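Local coordinates for protein putative histidinol-phosphate aminotransferase (Burkholderia pseudomallei, PDB 3P1T) that probably transfers an amino group from L-histidinol phosphate to 2-oxoglutarate, using pyridoxal 5'-phosphate, in a late step of histidine biosynthesis, at residues 79-84 and 91-96; 256-261 and 273-278. All coordinates share one frame; numbering follows the deposited sequence.

Contact 1: 79-84 and 91-96; sequences ECFDRI and MRFVTA
F81 of helix 76-87 and F93 of strand 92-96 meet through their rings, and that aromatic pair carries the contact. CZ of F81 comes within 4.0 Å of CD2 of F93, while the ring centroids lie 5.7 Å apart with planes inclined at 51°, an oblique pairing. The two side chains run past one another in opposite senses. In F81 the ring lies opposite the backbone N across the CA–CB bond (chi1 -169°), which carries its far end to the strand although CB itself does not point there. In F93, CB already points to the helix. Long, flat side chains suit both places: the CA atoms of F81 and F93 are 10.5 Å apart, a gap that two phenyl rings bridge. Here the packing is apolar and buried, with L112 against both rings, V140 and I107 against F81, and C138 against F93. On the helix face turned from the strand the chemistry is polar. NE of R83 gives a salt bridge to OE2 of E79 at 2.9 Å, one turn back, with the carboxylate oxygen in the guanidinium plane; OE1 of E79 takes N-H groups from R75 and N228. R83 and D82 are partly exposed; D82 is salt-bridged to R106 and hydrogen-bonded to NE1 of W225 of the second subunit, which also packs on R83. The strand belongs to the central seven-stranded sheet of the class I/II aminotransferase fold, on which this helix packs. With 142 Å² buried in all and apolar carbon alone meeting across the interface, helix and sheet are held here by dispersion and the hydrophobic effect, whereas the salt bridge of R83 and E79 lies on the helix face away from the strand.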
ATOM      1  N   GLU A  79       2.609   1.423   8.204  1.00 30.33           N
ATOM      2  CA  GLU A  79       3.863   1.159   7.477  1.00 31.22           C
ATOM      3  C   GLU A  79       5.036   1.835   8.172  1.00 36.64           C
ATOM      4  O   GLU A  79       6.098   1.238   8.303  1.00 34.83           O
ATOM      5  CB  GLU A  79       3.808   1.612   6.010  1.00 32.56           C
ATOM      6  CG  GLU A  79       5.163   1.444   5.327  1.00 35.66           C
ATOM      7  CD  GLU A  79       5.273   1.618   3.830  1.00 42.14           C
ATOM      8  OE1 GLU A  79       4.315   2.121   3.201  1.00 32.44           O
ATOM      9  OE2 GLU A  79       6.331   1.238   3.285  1.00 30.78           O
ATOM     10  N   CYS A  80       4.833   3.081   8.594  1.00 36.34           N
ATOM     11  CA  CYS A  80       5.813   3.893   9.289  1.00 37.81           C
ATOM     12  C   CYS A  80       6.374   3.136  10.519  1.00 39.85           C
ATOM     13  O   CYS A  80       7.594   2.975  10.637  1.00 37.98           O
ATOM     14  CB  CYS A  80       5.174   5.218   9.694  1.00 40.01           C
ATOM     15  SG  CYS A  80       6.247   6.283  10.692  1.00 45.65           S
ATOM     16  N   PHE A  81       5.470   2.649  11.408  1.00 35.28           N
ATOM     17  CA  PHE A  81       5.839   1.948  12.632  1.00 34.13           C
ATOM     18  C   PHE A  81       6.577   0.653  12.308  1.00 36.32           C
ATOM     19  O   PHE A  81       7.565   0.346  12.969  1.00 36.30           O
ATOM     20  CB  PHE A  81       4.598   1.656  13.512  1.00 36.12           C
ATOM     21  CG  PHE A  81       4.951   1.180  14.903  1.00 38.34           C
ATOM     22  CD1 PHE A  81       5.232  -0.167  15.146  1.00 40.68           C
ATOM     23  CD2 PHE A  81       5.045   2.081  15.961  1.00 40.10           C
ATOM     24  CE1 PHE A  81       5.635  -0.591  16.404  1.00 41.22           C
ATOM     25  CE2 PHE A  81       5.430   1.651  17.219  1.00 43.07           C
ATOM     26  CZ  PHE A  81       5.731   0.319  17.430  1.00 40.95           C
ATOM     27  N   ASP A  82       6.099  -0.104  11.315  1.00 32.25           N
ATOM     28  CA  ASP A  82       6.691  -1.391  10.919  1.00 31.65           C
ATOM     29  C   ASP A  82       8.095  -1.237  10.368  1.00 36.89           C
ATOM     30  O   ASP A  82       8.989  -1.959  10.809  1.00 36.99           O
ATOM     31  CB  ASP A  82       5.835  -2.123   9.870  1.00 32.37           C
ATOM     32  CG  ASP A  82       4.605  -2.839  10.400  1.00 37.93           C
ATOM     33  OD1 ASP A  82       4.306  -2.700  11.599  1.00 39.23           O
ATOM     34  OD2 ASP A  82       3.980  -3.591   9.628  1.00 43.91           O
ATOM     35  N   ARG A  83       8.307  -0.308   9.423  1.00 33.07           N
ATOM     36  CA  ARG A  83       9.620  -0.158   8.802  1.00 32.26           C
ATOM     37  C   ARG A  83      10.640   0.406   9.815  1.00 37.44           C
ATOM     38  O   ARG A  83      11.787  -0.024   9.782  1.00 37.53           O
ATOM     39  CB  ARG A  83       9.542   0.700   7.535  1.00 31.49           C
ATOM     40  CG  ARG A  83       8.603   0.060   6.519  1.00 36.44           C
ATOM     41  CD  ARG A  83       9.179  -0.075   5.132  1.00 39.86           C
ATOM     42  NE  ARG A  83       8.234  -0.731   4.228  1.00 33.48           N
ATOM     43  CZ  ARG A  83       8.179  -2.045   4.031  1.00 41.46           C
ATOM     44  NH1 ARG A  83       9.015  -2.856   4.667  1.00 24.75           N
ATOM     45  NH2 ARG A  83       7.301  -2.558   3.191  1.00 28.60           N
ATOM     46  N   ILE A  84      10.214   1.272  10.766  1.00 35.12           N
ATOM     47  CA  ILE A  84      11.108   1.802  11.793  1.00 35.56           C
ATOM     48  C   ILE A  84      11.467   0.677  12.766  1.00 41.50           C
ATOM     49  O   ILE A  84      12.654   0.472  13.045  1.00 42.88           O
ATOM     50  CB  ILE A  84      10.522   3.044  12.540  1.00 37.82           C
ATOM     51  CG1 ILE A  84      10.468   4.262  11.610  1.00 37.17           C
ATOM     52  CG2 ILE A  84      11.358   3.389  13.794  1.00 38.62           C
ATOM     53  CD1 ILE A  84       9.785   5.490  12.221  1.00 43.16           C
HETATM   54  N   MSE A  91      15.341  -3.119  20.422  1.00 28.31           N
HETATM   55  CA  MSE A  91      15.013  -2.079  21.387  1.00 26.84           C
HETATM   56  C   MSE A  91      13.648  -2.312  22.075  1.00 34.06           C
HETATM   57  O   MSE A  91      12.771  -3.028  21.560  1.00 33.37           O
HETATM   58  CB  MSE A  91      14.993  -0.690  20.700  1.00 27.38           C
HETATM   59  CG  MSE A  91      16.294  -0.330  19.971  1.00 31.64           C
HETATM   60 SE   MSE A  91      16.335   1.542  19.351  0.75 35.61          SE
HETATM   61  CE  MSE A  91      17.011   2.362  20.959  1.00 33.93           C
ATOM     62  N   ARG A  92      13.468  -1.660  23.234  1.00 31.35           N
ATOM     63  CA  ARG A  92      12.201  -1.666  23.940  1.00 30.26           C
ATOM     64  C   ARG A  92      11.402  -0.516  23.389  1.00 36.60           C
ATOM     65  O   ARG A  92      11.882   0.617  23.346  1.00 36.37           O
ATOM     66  CB  ARG A  92      12.404  -1.577  25.454  1.00 28.46           C
ATOM     67  CG  ARG A  92      11.109  -1.654  26.242  1.00 36.96           C
ATOM     68  CD  ARG A  92      11.332  -1.562  27.732  1.00 39.05           C
ATOM     69  NE  ARG A  92      11.718  -0.223  28.184  1.00 36.55           N
ATOM     70  CZ  ARG A  92      11.636   0.192  29.449  1.00 54.00           C
ATOM     71  NH1 ARG A  92      11.127  -0.601  30.383  1.00 36.03           N
ATOM     72  NH2 ARG A  92      12.009   1.424  29.778  1.00 48.81           N
ATOM     73  N   PHE A  93      10.209  -0.806  22.904  1.00 34.87           N
ATOM     74  CA  PHE A  93       9.343   0.224  22.354  1.00 34.35           C
ATOM     75  C   PHE A  93       8.494   0.796  23.488  1.00 36.95           C
ATOM     76  O   PHE A  93       7.958   0.053  24.322  1.00 34.71           O
ATOM     77  CB  PHE A  93       8.516  -0.327  21.192  1.00 35.78           C
ATOM     78  CG  PHE A  93       9.389  -0.434  19.963  1.00 37.87           C
ATOM     79  CD1 PHE A  93      10.283  -1.491  19.814  1.00 42.68           C
ATOM     80  CD2 PHE A  93       9.371   0.557  18.989  1.00 39.64           C
ATOM     81  CE1 PHE A  93      11.153  -1.547  18.723  1.00 43.89           C
ATOM     82  CE2 PHE A  93      10.222   0.480  17.883  1.00 43.13           C
ATOM     83  CZ  PHE A  93      11.117  -0.561  17.769  1.00 42.15           C
ATOM     84  N   VAL A  94       8.487   2.132  23.574  1.00 34.17           N
ATOM     85  CA  VAL A  94       7.807   2.863  24.634  1.00 34.62           C
ATOM     86  C   VAL A  94       6.722   3.761  24.020  1.00 39.47           C
ATOM     87  O   VAL A  94       7.008   4.622  23.185  1.00 39.11           O
ATOM     88  CB  VAL A  94       8.822   3.668  25.476  1.00 38.69           C
ATOM     89  CG1 VAL A  94       8.120   4.581  26.468  1.00 39.07           C
ATOM     90  CG2 VAL A  94       9.796   2.753  26.193  1.00 38.55           C
ATOM     91  N   THR A  95       5.477   3.540  24.433  1.00 36.95           N
ATOM     92  CA  THR A  95       4.320   4.302  23.955  1.00 36.74           C
ATOM     93  C   THR A  95       3.495   4.767  25.154  1.00 41.93           C
ATOM     94  O   THR A  95       3.696   4.277  26.274  1.00 41.95           O
ATOM     95  CB  THR A  95       3.473   3.446  22.982  1.00 41.65           C
ATOM     96  OG1 THR A  95       2.910   2.329  23.684  1.00 40.21           O
ATOM     97  CG2 THR A  95       4.261   2.975  21.760  1.00 38.98           C
ATOM     98  N   ALA A  96       2.559   5.706  24.919  1.00 38.53           N
ATOM     99  CA  ALA A  96       1.644   6.194  25.958  1.00 37.31           C
ATOM    100  C   ALA A  96       0.417   5.316  26.049  1.00 39.96           C
ATOM    101  O   ALA A  96      -0.053   4.800  25.039  1.00 40.42           O
ATOM    102  CB  ALA A  96       1.233   7.617  25.665  1.00 37.49           C
TER

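Contact 2: 256-261 and 273-278; sequences AQRRRV and ASSEAN. With EDO (1,2-ethanediol), chain G; SO4 (sulfate ion), chain E.
Helix 244-267 and the irregular segment 273-278 approach most closely in backbone at R258 and N278, whose CA atoms are 7.0 Å apart. The R258 side chain does the bridging. Its CG stands anti to the backbone N (chi1 -172°) and the chain bends at chi3, delivering the guanidinium to the loop. NH1 donates to the carbonyl O of A277 at 2.6 Å, with an N-H...O angle of 160°; the oxygen lies in the guanidinium plane, but the donor is tilted 33° from the carbonyl plane. NH1 also bonds to O of Y176. Over the centre of one guanidinium face sits O of S275, 3.3 Å from CZ. NH2 reaches OE2 of E276 through a water, 2.8 Å from NH2; the carboxylate's stronger partner is S178. Arginine suits this place because its planar cation donates from NH1 to two carbonyl oxygens and from NH2 to a water while a third carbonyl lies over its face. The loop holds its own shape by an ST turn, in which OG of S275 accepts from N of A277 and is also hydrogen-bonded to the carbonyl O of F279. Nearby, R259 grips a sulfate with two nitrogens, NH2 meeting O2 of the ion at 3.0 Å, while an ethanediol lies over one face of the R259 guanidinium. The positive charge of R258 thus meets carbonyl oxygens and a water-linked carboxylate, linking the helix to the loop before strand 279-283.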
ATOM      1  N   ALA A 256     -12.191  27.391  15.259  1.00 48.55           N
ATOM      2  CA  ALA A 256     -13.325  28.220  15.695  1.00 48.99           C
ATOM      3  C   ALA A 256     -14.488  27.353  16.196  1.00 53.21           C
ATOM      4  O   ALA A 256     -15.092  27.691  17.218  1.00 53.85           O
ATOM      5  CB  ALA A 256     -13.795  29.114  14.556  1.00 49.95           C
ATOM      6  N   GLN A 257     -14.797  26.243  15.482  1.00 48.79           N
ATOM      7  CA  GLN A 257     -15.865  25.317  15.862  1.00 47.95           C
ATOM      8  C   GLN A 257     -15.454  24.506  17.110  1.00 51.06           C
ATOM      9  O   GLN A 257     -16.320  24.247  17.955  1.00 52.70           O
ATOM     10  CB  GLN A 257     -16.244  24.393  14.706  1.00 48.04           C
ATOM     11  CG  GLN A 257     -17.055  25.060  13.605  1.00 51.85           C
ATOM     12  CD  GLN A 257     -18.426  25.494  14.070  1.00 65.17           C
ATOM     13  OE1 GLN A 257     -19.253  24.685  14.515  1.00 57.36           O
ATOM     14  NE2 GLN A 257     -18.696  26.789  13.965  1.00 51.86           N
ATOM     15  N   ARG A 258     -14.145  24.183  17.268  1.00 44.19           N
ATOM     16  CA  ARG A 258     -13.612  23.505  18.467  1.00 43.21           C
ATOM     17  C   ARG A 258     -13.826  24.404  19.710  1.00 49.84           C
ATOM     18  O   ARG A 258     -14.251  23.928  20.766  1.00 50.15           O
ATOM     19  CB  ARG A 258     -12.127  23.155  18.285  1.00 40.30           C
ATOM     20  CG  ARG A 258     -11.526  22.285  19.392  1.00 45.61           C
ATOM     21  CD  ARG A 258     -10.051  21.987  19.137  1.00 42.22           C
ATOM     22  NE  ARG A 258      -9.206  23.188  19.173  1.00 44.92           N
ATOM     23  CZ  ARG A 258      -7.979  23.272  18.661  1.00 56.93           C
ATOM     24  NH1 ARG A 258      -7.440  22.238  18.035  1.00 52.44           N
ATOM     25  NH2 ARG A 258      -7.298  24.405  18.740  1.00 41.57           N
ATOM     26  N   ARG A 259     -13.595  25.713  19.548  1.00 47.10           N
ATOM     27  CA  ARG A 259     -13.787  26.686  20.606  1.00 47.62           C
ATOM     28  C   ARG A 259     -15.292  26.760  20.957  1.00 53.54           C
ATOM     29  O   ARG A 259     -15.632  26.673  22.145  1.00 54.23           O
ATOM     30  CB  ARG A 259     -13.207  28.048  20.178  1.00 46.89           C
ATOM     31  CG  ARG A 259     -13.457  29.238  21.128  1.00 60.71           C
ATOM     32  CD  ARG A 259     -13.056  29.012  22.579  1.00 75.73           C
ATOM     33  NE  ARG A 259     -11.631  28.759  22.743  1.00 89.72           N
ATOM     34  CZ  ARG A 259     -11.116  28.103  23.770  1.00113.26           C
ATOM     35  NH1 ARG A 259     -11.910  27.596  24.709  1.00104.85           N
ATOM     36  NH2 ARG A 259      -9.806  27.911  23.852  1.00107.55           N
ATOM     37  N   ARG A 260     -16.176  26.842  19.931  1.00 49.63           N
ATOM     38  CA  ARG A 260     -17.633  26.880  20.102  1.00 49.50           C
ATOM     39  C   ARG A 260     -18.125  25.635  20.858  1.00 53.38           C
ATOM     40  O   ARG A 260     -18.790  25.782  21.877  1.00 54.46           O
ATOM     41  CB  ARG A 260     -18.379  27.004  18.747  1.00 47.78           C
ATOM     42  CG  ARG A 260     -19.897  26.761  18.877  1.00 53.15           C
ATOM     43  CD  ARG A 260     -20.722  27.210  17.702  1.00 66.46           C
ATOM     44  NE  ARG A 260     -20.938  26.153  16.722  1.00 71.05           N
ATOM     45  CZ  ARG A 260     -22.106  25.553  16.516  1.00 78.01           C
ATOM     46  NH1 ARG A 260     -23.178  25.904  17.223  1.00 55.23           N
ATOM     47  NH2 ARG A 260     -22.222  24.620  15.581  1.00 60.90           N
ATOM     48  N   VAL A 261     -17.796  24.429  20.361  1.00 48.45           N
ATOM     49  CA  VAL A 261     -18.258  23.164  20.931  1.00 47.85           C
ATOM     50  C   VAL A 261     -17.747  23.019  22.389  1.00 52.31           C
ATOM     51  O   VAL A 261     -18.568  22.722  23.262  1.00 52.03           O
ATOM     52  CB  VAL A 261     -17.849  21.961  20.040  1.00 49.86           C
ATOM     53  CG1 VAL A 261     -18.124  20.628  20.726  1.00 49.04           C
ATOM     54  CG2 VAL A 261     -18.593  22.014  18.717  1.00 49.64           C
ATOM     55  N   ALA A 273     -11.923  18.456  28.010  1.00 49.45           N
ATOM     56  CA  ALA A 273     -10.479  18.646  28.085  1.00 49.14           C
ATOM     57  C   ALA A 273     -10.000  19.613  26.998  1.00 54.58           C
ATOM     58  O   ALA A 273     -10.574  19.634  25.903  1.00 54.28           O
ATOM     59  CB  ALA A 273      -9.775  17.301  27.927  1.00 48.54           C
ATOM     60  N   SER A 274      -8.919  20.375  27.275  1.00 50.98           N
ATOM     61  CA  SER A 274      -8.279  21.229  26.277  1.00 50.13           C
ATOM     62  C   SER A 274      -7.816  20.351  25.105  1.00 51.89           C
ATOM     63  O   SER A 274      -7.570  19.157  25.308  1.00 51.48           O
ATOM     64  CB  SER A 274      -7.113  22.001  26.888  1.00 54.71           C
ATOM     65  OG  SER A 274      -6.053  21.144  27.289  1.00 66.12           O
ATOM     66  N   SER A 275      -7.800  20.897  23.881  1.00 46.30           N
ATOM     67  CA  SER A 275      -7.394  20.131  22.710  1.00 43.29           C
ATOM     68  C   SER A 275      -6.597  20.958  21.762  1.00 47.16           C
ATOM     69  O   SER A 275      -6.913  22.137  21.555  1.00 48.20           O
ATOM     70  CB  SER A 275      -8.601  19.566  21.968  1.00 43.29           C
ATOM     71  OG  SER A 275      -8.185  18.791  20.849  1.00 42.89           O
ATOM     72  N   GLU A 276      -5.608  20.307  21.121  1.00 40.98           N
ATOM     73  CA  GLU A 276      -4.751  20.874  20.086  1.00 39.01           C
ATOM     74  C   GLU A 276      -5.009  20.162  18.757  1.00 41.16           C
ATOM     75  O   GLU A 276      -4.324  20.418  17.780  1.00 40.41           O
ATOM     76  CB  GLU A 276      -3.285  20.758  20.506  1.00 39.82           C
ATOM     77  CG  GLU A 276      -2.864  21.760  21.555  1.00 44.88           C
ATOM     78  CD  GLU A 276      -2.572  23.113  20.957  1.00 72.64           C
ATOM     79  OE1 GLU A 276      -1.420  23.317  20.512  1.00 73.92           O
ATOM     80  OE2 GLU A 276      -3.497  23.957  20.899  1.00 74.73           O
ATOM     81  N   ALA A 277      -6.007  19.277  18.719  1.00 38.49           N
ATOM     82  CA  ALA A 277      -6.367  18.508  17.519  1.00 37.99           C
ATOM     83  C   ALA A 277      -7.782  18.898  17.035  1.00 42.76           C
ATOM     84  O   ALA A 277      -8.321  19.868  17.547  1.00 43.93           O
ATOM     85  CB  ALA A 277      -6.285  17.028  17.823  1.00 37.62           C
ATOM     86  N   ASN A 278      -8.379  18.163  16.070  1.00 37.46           N
ATOM     87  CA  ASN A 278      -9.698  18.464  15.494  1.00 37.38           C
ATOM     88  C   ASN A 278     -10.849  17.743  16.232  1.00 42.29           C
ATOM     89  O   ASN A 278     -11.864  17.397  15.624  1.00 43.02           O
ATOM     90  CB  ASN A 278      -9.715  18.069  14.001  1.00 36.83           C
ATOM     91  CG  ASN A 278      -9.355  16.639  13.695  1.00 55.77           C
ATOM     92  OD1 ASN A 278      -8.802  15.895  14.519  1.00 48.53           O
ATOM     93  ND2 ASN A 278      -9.607  16.242  12.469  1.00 50.83           N
TER
HETATM   94  C1  EDO G 346      -9.541  24.917  22.068  1.00 48.42           C
HETATM   95  O1  EDO G 346     -10.697  24.230  22.589  1.00 44.73           O
HETATM   96  C2  EDO G 346      -8.284  24.470  22.835  1.00 48.98           C
HETATM   97  O2  EDO G 346      -7.036  24.911  22.250  1.00 51.59           O
HETATM   98  S   SO4 E 338      -9.249  25.383  26.595  1.00100.95           S
HETATM   99  O1  SO4 E 338      -8.570  24.874  27.786  1.00105.70           O
HETATM  100  O2  SO4 E 338      -8.288  26.222  25.828  1.00105.63           O
HETATM  101  O3  SO4 E 338     -10.388  26.193  27.023  1.00107.41           O
HETATM  102  O4  SO4 E 338      -9.761  24.259  25.765  1.00105.98           O
HETATM  103  O   HOH W   1      -4.652  25.098  18.387  1.00 39.04           O

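Overall arrangement
Contact 1 and contact 2 lie on opposite sides of the chain's centre, their own centres 29 Å apart and their nearest atoms about 14 Å apart, so neither touches the other. They follow one another along the chain. Contact 1 joins a helix to the large seven-stranded sheet; contact 2 joins helix 244-267 to the loop entering strand 279-283, which within this chain is an outer strand of the separate four-stranded sheet. Their chemistry differs: apolar rings in the first, an arginine on carbonyl oxygens in the second. The second subunit borders contact 1 but does not reach the segments of contact 2, where the sulfate and ethanediol probably came from the crystallisation liquor.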